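PDB 6K11: Lpg2148(MvcA) from Legionella pneumophila subsp. pneumophila str. Philadelphia 1, which probably acts as a deamidase-type deubiquitinase through which Legionella pneumophila regulates the ubiquitin-conjugating enzyme UBE2N. Local coordinates for residues Thr118-Arg123 with Ser245-Tyr250; Phe234-Pro239 with Asp279-Lys284. All blocks are in the same frame, centred on the assembly; numbering follows the deposited sequence.

Contact 1 of 2, residues Thr118-Arg123 with Ser245-Tyr250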
ATOM      1  N   THR A 118      -7.504  16.082  23.686  1.00 53.92           N
ATOM      2  CA  THR A 118      -6.508  15.609  22.735  1.00 52.74           C
ATOM      3  C   THR A 118      -7.136  15.285  21.381  1.00 48.11           C
ATOM      4  O   THR A 118      -8.307  14.902  21.288  1.00 46.90           O
ATOM      5  CB  THR A 118      -5.772  14.380  23.291  1.00 54.95           C
ATOM      6  OG1 THR A 118      -4.593  14.135  22.513  1.00 60.32           O
ATOM      7  CG2 THR A 118      -6.660  13.154  23.261  1.00 56.10           C
ATOM      8  N   ASN A 119      -6.341  15.476  20.328  1.00 44.93           N
ATOM      9  CA  ASN A 119      -6.691  15.091  18.964  1.00 45.90           C
ATOM     10  C   ASN A 119      -5.624  14.128  18.475  1.00 41.45           C
ATOM     11  O   ASN A 119      -4.439  14.477  18.460  1.00 44.90           O
ATOM     12  CB  ASN A 119      -6.769  16.302  18.035  1.00 41.79           C
ATOM     13  CG  ASN A 119      -7.779  17.310  18.497  1.00 42.49           C
ATOM     14  OD1 ASN A 119      -8.973  17.172  18.248  1.00 45.12           O
ATOM     15  ND2 ASN A 119      -7.304  18.337  19.194  1.00 47.86           N
ATOM     16  N   LEU A 120      -6.040  12.930  18.076  1.00 40.33           N
ATOM     17  CA  LEU A 120      -5.122  11.833  17.794  1.00 37.38           C
ATOM     18  C   LEU A 120      -5.226  11.408  16.337  1.00 37.09           C
ATOM     19  O   LEU A 120      -6.328  11.301  15.787  1.00 34.57           O
ATOM     20  CB  LEU A 120      -5.423  10.624  18.688  1.00 37.74           C
ATOM     21  CG  LEU A 120      -5.233  10.832  20.192  1.00 42.26           C
ATOM     22  CD1 LEU A 120      -5.829   9.673  20.980  1.00 44.16           C
ATOM     23  CD2 LEU A 120      -3.757  11.000  20.496  1.00 43.95           C
ATOM     24  N   LEU A 121      -4.075  11.147  15.730  1.00 36.01           N
ATOM     25  CA  LEU A 121      -3.986  10.568  14.393  1.00 38.61           C
ATOM     26  C   LEU A 121      -3.252   9.242  14.512  1.00 37.01           C
ATOM     27  O   LEU A 121      -2.139   9.188  15.049  1.00 37.13           O
ATOM     28  CB  LEU A 121      -3.257  11.500  13.421  1.00 36.19           C
ATOM     29  CG  LEU A 121      -2.956  10.922  12.027  1.00 38.20           C
ATOM     30  CD1 LEU A 121      -4.244  10.679  11.253  1.00 36.77           C
ATOM     31  CD2 LEU A 121      -2.044  11.838  11.228  1.00 39.05           C
ATOM     32  N   ILE A 122      -3.877   8.179  14.028  1.00 35.97           N
ATOM     33  CA  ILE A 122      -3.280   6.850  14.003  1.00 35.00           C
ATOM     34  C   ILE A 122      -3.088   6.451  12.548  1.00 36.07           C
ATOM     35  O   ILE A 122      -4.009   6.591  11.734  1.00 33.33           O
ATOM     36  CB  ILE A 122      -4.153   5.819  14.735  1.00 36.87           C
ATOM     37  CG1 ILE A 122      -4.656   6.374  16.070  1.00 38.22           C
ATOM     38  CG2 ILE A 122      -3.385   4.506  14.904  1.00 36.96           C
ATOM     39  CD1 ILE A 122      -5.776   5.539  16.658  1.00 41.54           C
ATOM     40  N   ARG A 123      -1.901   5.977  12.217  1.00 34.89           N
ATOM     41  CA  ARG A 123      -1.632   5.441  10.891  1.00 34.95           C
ATOM     42  C   ARG A 123      -1.437   3.939  11.023  1.00 35.55           C
ATOM     43  O   ARG A 123      -0.692   3.486  11.899  1.00 34.01           O
ATOM     44  CB  ARG A 123      -0.398   6.093  10.255  1.00 34.91           C
ATOM     45  CG  ARG A 123      -0.109   5.555   8.859  1.00 33.22           C
ATOM     46  CD  ARG A 123       0.922   6.369   8.078  1.00 35.04           C
ATOM     47  NE  ARG A 123       1.147   5.795   6.741  1.00 35.70           N
ATOM     48  CZ  ARG A 123       1.559   6.491   5.681  1.00 36.38           C
ATOM     49  NH1 ARG A 123       1.765   7.799   5.773  1.00 34.86           N
ATOM     50  NH2 ARG A 123       1.724   5.888   4.513  1.00 34.36           N
ATOM     51  N   SER A 245     -19.316  14.474  25.640  1.00 67.90           N
ATOM     52  CA  SER A 245     -19.778  13.770  24.454  1.00 65.03           C
ATOM     53  C   SER A 245     -18.922  12.531  24.189  1.00 57.27           C
ATOM     54  O   SER A 245     -17.731  12.513  24.508  1.00 58.70           O
ATOM     55  CB  SER A 245     -19.747  14.700  23.245  1.00 64.60           C
ATOM     56  OG  SER A 245     -20.635  15.792  23.427  1.00 69.08           O
ATOM     57  N   PRO A 246     -19.508  11.481  23.611  1.00 58.72           N
ATOM     58  CA  PRO A 246     -18.746  10.246  23.389  1.00 55.64           C
ATOM     59  C   PRO A 246     -17.666  10.431  22.327  1.00 54.97           C
ATOM     60  O   PRO A 246     -17.846  11.152  21.342  1.00 54.11           O
ATOM     61  CB  PRO A 246     -19.815   9.245  22.936  1.00 54.95           C
ATOM     62  CG  PRO A 246     -20.899  10.090  22.345  1.00 58.85           C
ATOM     63  CD  PRO A 246     -20.908  11.356  23.164  1.00 59.44           C
ATOM     64  N   ARG A 247     -16.533   9.771  22.545  1.00 53.29           N
ATOM     65  CA  ARG A 247     -15.418   9.862  21.612  1.00 52.99           C
ATOM     66  C   ARG A 247     -15.751   9.126  20.318  1.00 50.33           C
ATOM     67  O   ARG A 247     -16.360   8.050  20.337  1.00 51.90           O
ATOM     68  CB  ARG A 247     -14.162   9.293  22.265  1.00 55.46           C
ATOM     69  CG  ARG A 247     -13.079   8.842  21.320  1.00 49.70           C
ATOM     70  CD  ARG A 247     -11.877   8.372  22.110  1.00 53.15           C
ATOM     71  NE  ARG A 247     -10.960   9.468  22.411  1.00 57.11           N
ATOM     72  CZ  ARG A 247      -9.887   9.351  23.191  1.00 57.31           C
ATOM     73  NH1 ARG A 247      -9.603   8.187  23.762  1.00 55.78           N
ATOM     74  NH2 ARG A 247      -9.102  10.397  23.402  1.00 57.33           N
ATOM     75  N   GLN A 248     -15.381   9.730  19.183  1.00 46.40           N
ATOM     76  CA  GLN A 248     -15.682   9.194  17.857  1.00 41.54           C
ATOM     77  C   GLN A 248     -14.395   9.091  17.054  1.00 40.60           C
ATOM     78  O   GLN A 248     -13.479   9.898  17.225  1.00 38.26           O
ATOM     79  CB  GLN A 248     -16.692  10.073  17.090  1.00 43.74           C
ATOM     80  CG  GLN A 248     -17.929  10.468  17.880  1.00 48.01           C
ATOM     81  CD  GLN A 248     -18.946   9.353  17.966  1.00 52.45           C
ATOM     82  OE1 GLN A 248     -18.805   8.313  17.317  1.00 51.19           O
ATOM     83  NE2 GLN A 248     -19.988   9.563  18.769  1.00 50.03           N
ATOM     84  N   PHE A 249     -14.329   8.086  16.180  1.00 38.01           N
ATOM     85  CA  PHE A 249     -13.184   7.879  15.299  1.00 34.40           C
ATOM     86  C   PHE A 249     -13.648   7.883  13.851  1.00 33.61           C
ATOM     87  O   PHE A 249     -14.800   7.545  13.552  1.00 33.04           O
ATOM     88  CB  PHE A 249     -12.468   6.554  15.583  1.00 33.52           C
ATOM     89  CG  PHE A 249     -13.086   5.350  14.885  1.00 38.00           C
ATOM     90  CD1 PHE A 249     -14.204   4.717  15.417  1.00 36.32           C
ATOM     91  CD2 PHE A 249     -12.531   4.840  13.706  1.00 31.58           C
ATOM     92  CE1 PHE A 249     -14.775   3.617  14.789  1.00 35.32           C
ATOM     93  CE2 PHE A 249     -13.104   3.736  13.071  1.00 33.69           C
ATOM     94  CZ  PHE A 249     -14.222   3.115  13.626  1.00 33.67           C
ATOM     95  N   TYR A 250     -12.746   8.268  12.949  1.00 30.98           N
ATOM     96  CA  TYR A 250     -13.072   8.300  11.522  1.00 34.24           C
ATOM     97  C   TYR A 250     -11.937   7.656  10.746  1.00 30.78           C
ATOM     98  O   TYR A 250     -10.799   8.159  10.798  1.00 30.52           O
ATOM     99  CB  TYR A 250     -13.323   9.731  11.043  1.00 31.95           C
ATOM    100  CG  TYR A 250     -14.477  10.357  11.789  1.00 35.80           C
ATOM    101  CD1 TYR A 250     -15.790  10.151  11.378  1.00 35.81           C
ATOM    102  CD2 TYR A 250     -14.254  11.094  12.943  1.00 38.08           C
ATOM    103  CE1 TYR A 250     -16.855  10.709  12.087  1.00 38.27           C
ATOM    104  CE2 TYR A 250     -15.308  11.650  13.655  1.00 40.86           C
ATOM    105  CZ  TYR A 250     -16.603  11.454  13.222  1.00 39.60           C
ATOM    106  OH  TYR A 250     -17.649  12.005  13.930  1.00 43.30           O
TER
HETATM  107  O   HOH W   1      -8.617  12.140  20.883  1.00 46.91           O
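Arg247 reaches Thr118 and Leu120 across a wide gap between backbones, the nearest CA atoms, those of Leu120 and Phe249, being 9.3 Å apart, because strand 228-238 runs between the two segments. One side chain therefore makes the whole contact. The arginine chain bends at chi3 (-88°), which brings the guanidinium to Thr118 and Leu120. Its NH2 lies 3.7 Å from CG2 of Thr118, and the methyl sits at the edge of the guanidinium, close to its plane. Leu120 offers CD1, 4.1 Å from the same NH2; the leucine and arginine side chains meet at about a right angle. With OG1 of Thr118 opposite the backbone N (chi1 -166°), it is the methyl and not the hydroxyl that faces the arginine.

A water supplies the polar link. It is 2.8 Å from the carbonyl O of Thr118 and accepts a weak bond of 3.1 Å from Arg247 NH2. The stronger bond to the guanidinium comes from helix 104-111, where Leu110 O takes NH1; Thr113 OG1, in the loop beyond, adds only a weak bond to NH2. The charged group is thus held by neutral oxygens while two methyls close in on NH2. Ile238, from the intervening strand, also touches the arginine, and Leu120 is hydrogen-bonded through its backbone to that same residue.

The arrangement is that of an antiparallel sheet in which the connection between two neighbouring strands, 228-238 and 250-252, comes back beside the edge of strand 228-238, while its arginine side chain reaches over one face of the sheet, across strand 228-238 to strand 120-129.

Contact 2 of 2, residues Phe234-Pro239 with Asp279-Lys284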
ATOM      1  N   PHE A 234      -3.915   2.873   5.966  1.00 28.72           N
ATOM      2  CA  PHE A 234      -5.026   3.785   6.226  1.00 30.74           C
ATOM      3  C   PHE A 234      -4.729   4.553   7.497  1.00 29.85           C
ATOM      4  O   PHE A 234      -3.778   4.252   8.225  1.00 31.47           O
ATOM      5  CB  PHE A 234      -6.388   3.055   6.326  1.00 30.15           C
ATOM      6  CG  PHE A 234      -6.507   2.061   7.471  1.00 32.55           C
ATOM      7  CD1 PHE A 234      -5.998   0.767   7.353  1.00 33.60           C
ATOM      8  CD2 PHE A 234      -7.193   2.404   8.641  1.00 33.59           C
ATOM      9  CE1 PHE A 234      -6.133  -0.153   8.384  1.00 32.61           C
ATOM     10  CE2 PHE A 234      -7.344   1.482   9.671  1.00 35.06           C
ATOM     11  CZ  PHE A 234      -6.801   0.198   9.543  1.00 28.36           C
ATOM     12  N   THR A 235      -5.552   5.562   7.752  1.00 31.74           N
ATOM     13  CA  THR A 235      -5.414   6.362   8.949  1.00 31.02           C
ATOM     14  C   THR A 235      -6.757   6.418   9.658  1.00 32.81           C
ATOM     15  O   THR A 235      -7.818   6.170   9.074  1.00 30.43           O
ATOM     16  CB  THR A 235      -4.904   7.786   8.628  1.00 32.10           C
ATOM     17  OG1 THR A 235      -5.740   8.382   7.617  1.00 30.98           O
ATOM     18  CG2 THR A 235      -3.473   7.739   8.121  1.00 33.71           C
ATOM     19  N   ILE A 236      -6.694   6.734  10.943  1.00 32.33           N
ATOM     20  CA  ILE A 236      -7.875   6.978  11.751  1.00 29.55           C
ATOM     21  C   ILE A 236      -7.616   8.261  12.519  1.00 33.50           C
ATOM     22  O   ILE A 236      -6.527   8.444  13.079  1.00 34.87           O
ATOM     23  CB  ILE A 236      -8.183   5.810  12.707  1.00 31.51           C
ATOM     24  CG1 ILE A 236      -8.801   4.630  11.932  1.00 33.94           C
ATOM     25  CG2 ILE A 236      -9.147   6.268  13.814  1.00 34.42           C
ATOM     26  CD1 ILE A 236      -9.121   3.442  12.806  1.00 33.98           C
ATOM     27  N   TYR A 237      -8.605   9.148  12.537  1.00 34.03           N
ATOM     28  CA  TYR A 237      -8.496  10.427  13.228  1.00 37.59           C
ATOM     29  C   TYR A 237      -9.531  10.454  14.344  1.00 34.75           C
ATOM     30  O   TYR A 237     -10.708  10.159  14.115  1.00 32.18           O
ATOM     31  CB  TYR A 237      -8.701  11.588  12.250  1.00 33.87           C
ATOM     32  CG  TYR A 237      -8.688  12.967  12.880  1.00 33.44           C
ATOM     33  CD1 TYR A 237      -7.598  13.413  13.633  1.00 36.39           C
ATOM     34  CD2 TYR A 237      -9.767  13.828  12.706  1.00 33.72           C
ATOM     35  CE1 TYR A 237      -7.587  14.694  14.202  1.00 34.80           C
ATOM     36  CE2 TYR A 237      -9.766  15.103  13.269  1.00 36.55           C
ATOM     37  CZ  TYR A 237      -8.676  15.523  14.022  1.00 37.29           C
ATOM     38  OH  TYR A 237      -8.687  16.788  14.584  1.00 40.70           O
ATOM     39  N   ILE A 238      -9.089  10.777  15.550  1.00 36.44           N
ATOM     40  CA  ILE A 238      -9.959  10.839  16.716  1.00 35.62           C
ATOM     41  C   ILE A 238      -9.911  12.260  17.270  1.00 38.40           C
ATOM     42  O   ILE A 238      -9.005  12.615  18.027  1.00 38.26           O
ATOM     43  CB  ILE A 238      -9.552   9.809  17.785  1.00 36.95           C
ATOM     44  CG1 ILE A 238      -9.496   8.407  17.176  1.00 34.74           C
ATOM     45  CG2 ILE A 238     -10.558   9.839  18.947  1.00 38.08           C
ATOM     46  CD1 ILE A 238      -8.607   7.437  17.940  1.00 40.30           C
ATOM     47  N   PRO A 239     -10.859  13.111  16.887  1.00 36.88           N
ATOM     48  CA  PRO A 239     -10.841  14.501  17.341  1.00 40.42           C
ATOM     49  C   PRO A 239     -11.331  14.628  18.779  1.00 45.19           C
ATOM     50  O   PRO A 239     -12.067  13.785  19.301  1.00 39.40           O
ATOM     51  CB  PRO A 239     -11.797  15.207  16.372  1.00 39.57           C
ATOM     52  CG  PRO A 239     -12.756  14.125  15.940  1.00 39.16           C
ATOM     53  CD  PRO A 239     -11.949  12.850  15.927  1.00 37.01           C
ATOM     54  N   ASP A 279     -13.474   0.770  19.919  1.00 43.26           N
ATOM     55  CA  ASP A 279     -13.116  -0.483  20.581  1.00 45.87           C
ATOM     56  C   ASP A 279     -13.454  -1.679  19.699  1.00 41.31           C
ATOM     57  O   ASP A 279     -12.616  -2.562  19.487  1.00 43.61           O
ATOM     58  CB  ASP A 279     -13.825  -0.601  21.934  1.00 48.04           C
ATOM     59  CG  ASP A 279     -13.313   0.397  22.960  1.00 53.03           C
ATOM     60  OD1 ASP A 279     -12.104   0.714  22.958  1.00 56.43           O
ATOM     61  OD2 ASP A 279     -14.131   0.855  23.786  1.00 64.26           O
ATOM     62  N   LYS A 280     -14.680  -1.713  19.164  1.00 42.31           N
ATOM     63  CA  LYS A 280     -15.077  -2.792  18.264  1.00 43.56           C
ATOM     64  C   LYS A 280     -14.234  -2.813  16.995  1.00 40.91           C
ATOM     65  O   LYS A 280     -13.868  -3.891  16.510  1.00 38.35           O
ATOM     66  CB  LYS A 280     -16.558  -2.670  17.902  1.00 45.46           C
ATOM     67  CG  LYS A 280     -17.139  -3.941  17.276  1.00 50.47           C
ATOM     68  CD  LYS A 280     -17.172  -5.085  18.291  1.00 56.06           C
ATOM     69  CE  LYS A 280     -17.973  -4.697  19.536  1.00 57.54           C
ATOM     70  NZ  LYS A 280     -17.279  -5.023  20.820  1.00 60.02           N
ATOM     71  N   TYR A 281     -13.944  -1.636  16.421  1.00 38.64           N
ATOM     72  CA  TYR A 281     -13.060  -1.582  15.254  1.00 38.40           C
ATOM     73  C   TYR A 281     -11.703  -2.212  15.567  1.00 37.11           C
ATOM     74  O   TYR A 281     -11.195  -3.032  14.795  1.00 35.64           O
ATOM     75  CB  TYR A 281     -12.885  -0.132  14.763  1.00 36.05           C
ATOM     76  CG  TYR A 281     -12.281  -0.010  13.355  1.00 34.33           C
ATOM     77  CD1 TYR A 281     -10.901   0.022  13.169  1.00 36.74           C
ATOM     78  CD2 TYR A 281     -13.093   0.079  12.220  1.00 34.84           C
ATOM     79  CE1 TYR A 281     -10.332   0.128  11.900  1.00 32.71           C
ATOM     80  CE2 TYR A 281     -12.527   0.193  10.931  1.00 34.73           C
ATOM     81  CZ  TYR A 281     -11.144   0.213  10.788  1.00 34.90           C
ATOM     82  OH  TYR A 281     -10.562   0.310   9.525  1.00 31.39           O
ATOM     83  N   ILE A 282     -11.104  -1.852  16.705  1.00 36.34           N
ATOM     84  CA  ILE A 282      -9.797  -2.415  17.047  1.00 37.63           C
ATOM     85  C   ILE A 282      -9.901  -3.923  17.252  1.00 38.19           C
ATOM     86  O   ILE A 282      -9.025  -4.688  16.825  1.00 37.90           O
ATOM     87  CB  ILE A 282      -9.210  -1.714  18.289  1.00 42.68           C
ATOM     88  CG1 ILE A 282      -8.845  -0.269  17.966  1.00 38.92           C
ATOM     89  CG2 ILE A 282      -7.974  -2.453  18.776  1.00 43.84           C
ATOM     90  CD1 ILE A 282      -8.391   0.519  19.177  1.00 42.35           C
ATOM     91  N   GLU A 283     -10.972  -4.375  17.903  1.00 36.98           N
ATOM     92  CA  GLU A 283     -11.117  -5.804  18.150  1.00 41.53           C
ATOM     93  C   GLU A 283     -11.149  -6.583  16.847  1.00 39.79           C
ATOM     94  O   GLU A 283     -10.518  -7.640  16.733  1.00 42.20           O
ATOM     95  CB  GLU A 283     -12.380  -6.065  18.971  1.00 44.10           C
ATOM     96  CG  GLU A 283     -12.226  -5.640  20.429  1.00 46.88           C
ATOM     97  CD  GLU A 283     -13.555  -5.576  21.148  1.00 55.76           C
ATOM     98  OE1 GLU A 283     -14.514  -6.236  20.678  1.00 55.96           O
ATOM     99  OE2 GLU A 283     -13.637  -4.863  22.176  1.00 59.66           O
ATOM    100  N   LYS A 284     -11.851  -6.058  15.839  1.00 36.33           N
ATOM    101  CA  LYS A 284     -11.913  -6.744  14.554  1.00 38.59           C
ATOM    102  C   LYS A 284     -10.570  -6.713  13.835  1.00 36.68           C
ATOM    103  O   LYS A 284     -10.224  -7.670  13.128  1.00 37.86           O
ATOM    104  CB  LYS A 284     -13.010  -6.126  13.690  1.00 39.01           C
ATOM    105  CG  LYS A 284     -14.413  -6.631  14.025  1.00 46.19           C
ATOM    106  CD  LYS A 284     -15.331  -6.522  12.802  1.00 52.14           C
ATOM    107  CE  LYS A 284     -16.584  -7.374  12.945  1.00 56.60           C
ATOM    108  NZ  LYS A 284     -17.613  -7.015  11.918  1.00 57.96           N
TER
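Tyr281 carries this contact from the helix side, and Phe234 and Ile236, alternate residues of one strand, receive it. The aromatic part is a meeting of rings without a stack. Phe234 CE2 comes in at the edge of the tyrosine ring, near its plane, 3.4 Å from the OH of Tyr281, which stands obliquely to the phenylalanine ring. Apolar contact comes from both strand residues: Phe234 CE2 is 4.0 Å from Tyr281 CE1, and Ile236 CD1 is 3.6 Å from the same carbon. The isoleucine's extended outer chain (chi2 180°) carries that methyl to the tyrosine, and these two side chains run past each other in opposite directions.

No charged pair joins the two segments; one bridge lies within the helix, and others link it to neighbouring helices. Lys280 NZ bridges to Glu283 OE1 at 3.0 Å, arriving on the syn side but 32° out of the carboxylate plane. Lys107 takes the other oxygen, OE2, while Lys284 pairs with Glu303.

Around this buried patch the aromatic packing continues: Tyr281 stacks with Phe304 and meets Phe249, and Phe234 stacks with Phe124 of strand 120-129. Helix 278-288 thus lies over strand 228-238, with helix 104-111 alongside at Ile282.

In the fold
The two contacts are close neighbours, with centres 8 Å apart, on the same side of the chain's centre. They share the five-stranded antiparallel sheet: strand 120-129 from contact 1 and strand 228-238 from contact 2 are adjacent, joined by probable backbone bonds from Ile122 O to Ile236 N and from Leu120 O to Ile238 N, both 2.8 Å. Along the chain the segments alternate: 118-123, 234-239, 245-250, 279-284. After strand 120-129 the chain forms the separate mixed sheet, then returns through 228-238. Together the contacts bring the loop before strand 250-252 and helix 278-288 onto strands brought together from distant parts of the sequence.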